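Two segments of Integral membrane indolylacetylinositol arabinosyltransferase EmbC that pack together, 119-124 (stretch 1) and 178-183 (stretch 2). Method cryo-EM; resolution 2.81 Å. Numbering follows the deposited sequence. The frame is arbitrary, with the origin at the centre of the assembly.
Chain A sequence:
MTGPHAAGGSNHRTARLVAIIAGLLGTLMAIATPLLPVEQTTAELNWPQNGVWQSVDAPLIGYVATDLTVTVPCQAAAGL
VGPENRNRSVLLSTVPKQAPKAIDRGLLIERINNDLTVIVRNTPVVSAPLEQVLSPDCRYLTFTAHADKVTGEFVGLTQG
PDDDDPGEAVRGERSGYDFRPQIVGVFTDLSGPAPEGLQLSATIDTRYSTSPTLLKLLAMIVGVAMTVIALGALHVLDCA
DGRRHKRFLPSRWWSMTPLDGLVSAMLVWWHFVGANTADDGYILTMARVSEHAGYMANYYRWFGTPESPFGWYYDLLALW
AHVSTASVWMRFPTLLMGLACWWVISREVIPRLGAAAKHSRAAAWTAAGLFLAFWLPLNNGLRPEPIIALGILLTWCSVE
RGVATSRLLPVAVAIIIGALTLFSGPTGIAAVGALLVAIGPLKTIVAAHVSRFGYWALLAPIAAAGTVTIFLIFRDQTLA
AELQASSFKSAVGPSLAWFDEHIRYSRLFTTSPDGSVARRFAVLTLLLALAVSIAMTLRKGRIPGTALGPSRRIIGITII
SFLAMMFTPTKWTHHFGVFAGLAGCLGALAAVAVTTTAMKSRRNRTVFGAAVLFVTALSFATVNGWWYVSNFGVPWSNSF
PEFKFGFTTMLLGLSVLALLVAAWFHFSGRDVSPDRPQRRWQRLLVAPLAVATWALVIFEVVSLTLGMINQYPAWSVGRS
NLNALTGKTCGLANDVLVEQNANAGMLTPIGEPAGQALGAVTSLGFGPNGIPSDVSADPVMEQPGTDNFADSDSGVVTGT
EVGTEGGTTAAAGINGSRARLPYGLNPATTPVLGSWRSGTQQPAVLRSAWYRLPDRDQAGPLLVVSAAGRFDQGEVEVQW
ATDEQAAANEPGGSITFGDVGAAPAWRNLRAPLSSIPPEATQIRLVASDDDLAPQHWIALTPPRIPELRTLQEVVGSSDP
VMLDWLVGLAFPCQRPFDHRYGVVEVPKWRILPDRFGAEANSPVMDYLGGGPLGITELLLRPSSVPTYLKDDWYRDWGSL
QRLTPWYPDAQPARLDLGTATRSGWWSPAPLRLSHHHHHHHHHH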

# COMPACT_ATOMS: atom_id res chain seq x y z
N ILE A 119 36.52 1.57 -27.17
CA ILE A 119 35.08 1.68 -26.83
C ILE A 119 34.96 2.41 -25.49
O ILE A 119 35.46 1.89 -24.47
N VAL A 120 34.32 3.58 -25.50
CA VAL A 120 34.12 4.38 -24.25
C VAL A 120 32.62 4.44 -23.98
O VAL A 120 31.87 4.92 -24.86
N ARG A 121 32.20 3.99 -22.79
CA ARG A 121 30.77 3.99 -22.40
C ARG A 121 29.92 3.36 -23.51
O ARG A 121 28.97 4.03 -23.96
N ASN A 122 30.29 2.16 -23.96
CA ASN A 122 29.49 1.43 -25.00
C ASN A 122 29.37 2.12 -26.35
O ASN A 122 28.55 1.69 -27.13
N THR A 123 30.13 3.16 -26.64
CA THR A 123 29.94 3.80 -27.95
C THR A 123 31.30 4.00 -28.59
O THR A 123 32.00 4.73 -28.03
N PRO A 124 31.62 3.62 -29.83
CA PRO A 124 32.98 3.80 -30.31
C PRO A 124 33.36 5.27 -30.47
O PRO A 124 32.54 6.04 -30.72
N ASP A 178 27.43 12.94 -20.37
CA ASP A 178 28.60 12.73 -19.53
C ASP A 178 29.13 11.33 -19.82
O ASP A 178 28.64 10.33 -19.29
N PHE A 179 30.14 11.25 -20.69
CA PHE A 179 30.73 9.99 -21.12
C PHE A 179 32.01 9.67 -20.38
O PHE A 179 32.94 9.13 -20.98
N ARG A 180 32.10 10.00 -19.11
CA ARG A 180 33.32 9.66 -18.39
C ARG A 180 33.31 8.18 -18.04
O ARG A 180 32.28 7.65 -17.62
N PRO A 181 34.42 7.48 -18.23
CA PRO A 181 34.46 6.05 -17.93
C PRO A 181 34.69 5.77 -16.45
O PRO A 181 35.31 6.56 -15.74
N GLN A 182 34.19 4.63 -16.00
CA GLN A 182 34.43 4.18 -14.64
C GLN A 182 35.78 3.49 -14.54
O GLN A 182 36.15 2.69 -15.40
N ILE A 183 36.53 3.81 -13.48
CA ILE A 183 37.88 3.31 -13.27
C ILE A 183 37.89 2.43 -12.04
O ILE A 183 37.44 2.85 -10.97

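The contact is small, burying 275 Å² summed over both sides, and stretch 1 forms a type I' beta turn from Val 120 to Thr 123. Arg 121 and Asn 122 occupy the middle of that turn with positive phi (49° and 62°), and the turn is closed by the backbone bond from Thr 123 N to Val 120 O at 3.0 Å. The side chains of Val 120, Arg 121 and Thr 123 all leave the backbone toward stretch 2, whereas those of Ile 119, Asn 122 and Pro 124 stay out of its reach.

Arg 121 contributes the largest covered area, 80 Å². Its chi1 is t (-175°), followed by p at chi2 (64°) and p at chi3 (60°), so the chain is bent rather than extended. This fold carries the guanidinium along stretch 2 to the backbone of Arg 180, where Arg 121 NH2 donates to Arg 180 O at 2.9 Å with an N-H...acceptor angle of 169°. The acceptor lies at the guanidinium edge, near its plane. It is the only hydrogen bond between the stretches. NH1 is satisfied elsewhere in the structure.

At the other end of the same side chain, Arg 121 CB meets Phe 179 CD1 at 4.0 Å, at the edge of the ring. Phe 179 leaves its backbone sideways, but with chi1 m (-70°) and chi2 at -77° the end of its side chain comes nearer to stretch 1. There Phe 179 CE1 lies 4.2 Å from Thr 123 CG2, an oblique approach. The ring therefore touches two residues of the turn.

Thr 123 adopts chi1 p (69°), which places Thr 123 OG1 2.9 Å from Val 120 O, to which it donates a hydrogen bond. That carbonyl thus accepts from both the backbone and the side chain of Thr 123, while the methyl CG2 is left to meet the ring. Val 120, chi1 t (176°), brings Val 120 CG1 to 3.6 Å from Phe 179 O, a van der Waals contact with the backbone.

Arg 180 points away, so its contribution across the contact is its carbonyl. Its side chain (m, t, m) turns back to Asp 178, whose chi1 is t (-160°): Arg 180 NE reaches Asp 178 OD1 at 3.2 Å and Arg 180 NH1 reaches Asp 178 OD2 at 3.3 Å, a two-pronged salt bridge within stretch 2. Pro 181 and Gln 182 point sideways and add only modest cover.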

# COMPACT_ATOMS: atom_id res chain seq x y z
CB ILE A 119 34.41 0.29 -26.78
CG1 ILE A 119 34.38 -0.38 -28.15
CG2 ILE A 119 33.03 0.38 -26.16
CD1 ILE A 119 33.98 -1.83 -28.12
CB VAL A 120 34.73 5.79 -24.39
CG1 VAL A 120 34.44 6.65 -23.17
CG2 VAL A 120 36.22 5.74 -24.67
CB ARG A 121 30.30 5.42 -22.09
CG ARG A 121 28.88 5.50 -21.56
CD ARG A 121 28.72 4.80 -20.23
NE ARG A 121 29.58 5.37 -19.20
CZ ARG A 121 29.63 4.95 -17.95
NH1 ARG A 121 28.86 3.95 -17.55
NH2 ARG A 121 30.45 5.53 -17.09
CB ASN A 122 28.10 1.00 -24.54
CG ASN A 122 27.87 -0.47 -24.77
OD1 ASN A 122 28.56 -1.09 -25.58
ND2 ASN A 122 26.95 -1.05 -24.03
CB THR A 123 29.41 5.21 -27.72
OG1 THR A 123 30.42 6.02 -27.14
CG2 THR A 123 28.19 5.27 -26.83
CB PRO A 124 32.98 3.11 -31.67
CG PRO A 124 31.77 2.24 -31.61
CD PRO A 124 30.76 3.05 -30.83
CB ASP A 178 28.23 12.93 -18.06
CG ASP A 178 29.42 13.20 -17.19
OD1 ASP A 178 30.56 13.09 -17.68
OD2 ASP A 178 29.23 13.57 -16.01
CB PHE A 179 31.03 10.01 -22.62
CG PHE A 179 29.82 9.99 -23.50
CD1 PHE A 179 29.11 8.83 -23.69
CD2 PHE A 179 29.42 11.14 -24.16
CE1 PHE A 179 28.01 8.81 -24.51
CE2 PHE A 179 28.32 11.13 -24.98
CZ PHE A 179 27.61 9.96 -25.15
CB ARG A 180 33.47 10.51 -17.14
CG ARG A 180 33.93 11.91 -17.44
CD ARG A 180 34.16 12.72 -16.20
NE ARG A 180 32.92 13.13 -15.56
CZ ARG A 180 32.86 13.79 -14.41
NH1 ARG A 180 31.70 14.14 -13.91
NH2 ARG A 180 33.98 14.10 -13.78
CB PRO A 181 35.63 5.55 -18.78
CG PRO A 181 36.51 6.71 -18.88
CD PRO A 181 35.63 7.91 -18.95
CB GLN A 182 33.31 3.26 -14.18
CG GLN A 182 33.50 2.70 -12.79
CD GLN A 182 32.30 1.96 -12.27
OE1 GLN A 182 31.27 1.89 -12.92
NE2 GLN A 182 32.44 1.38 -11.09
CB ILE A 183 38.88 4.47 -13.13
CG1 ILE A 183 38.90 5.30 -14.40
CG2 ILE A 183 40.24 3.95 -12.84
CD1 ILE A 183 39.67 6.56 -14.27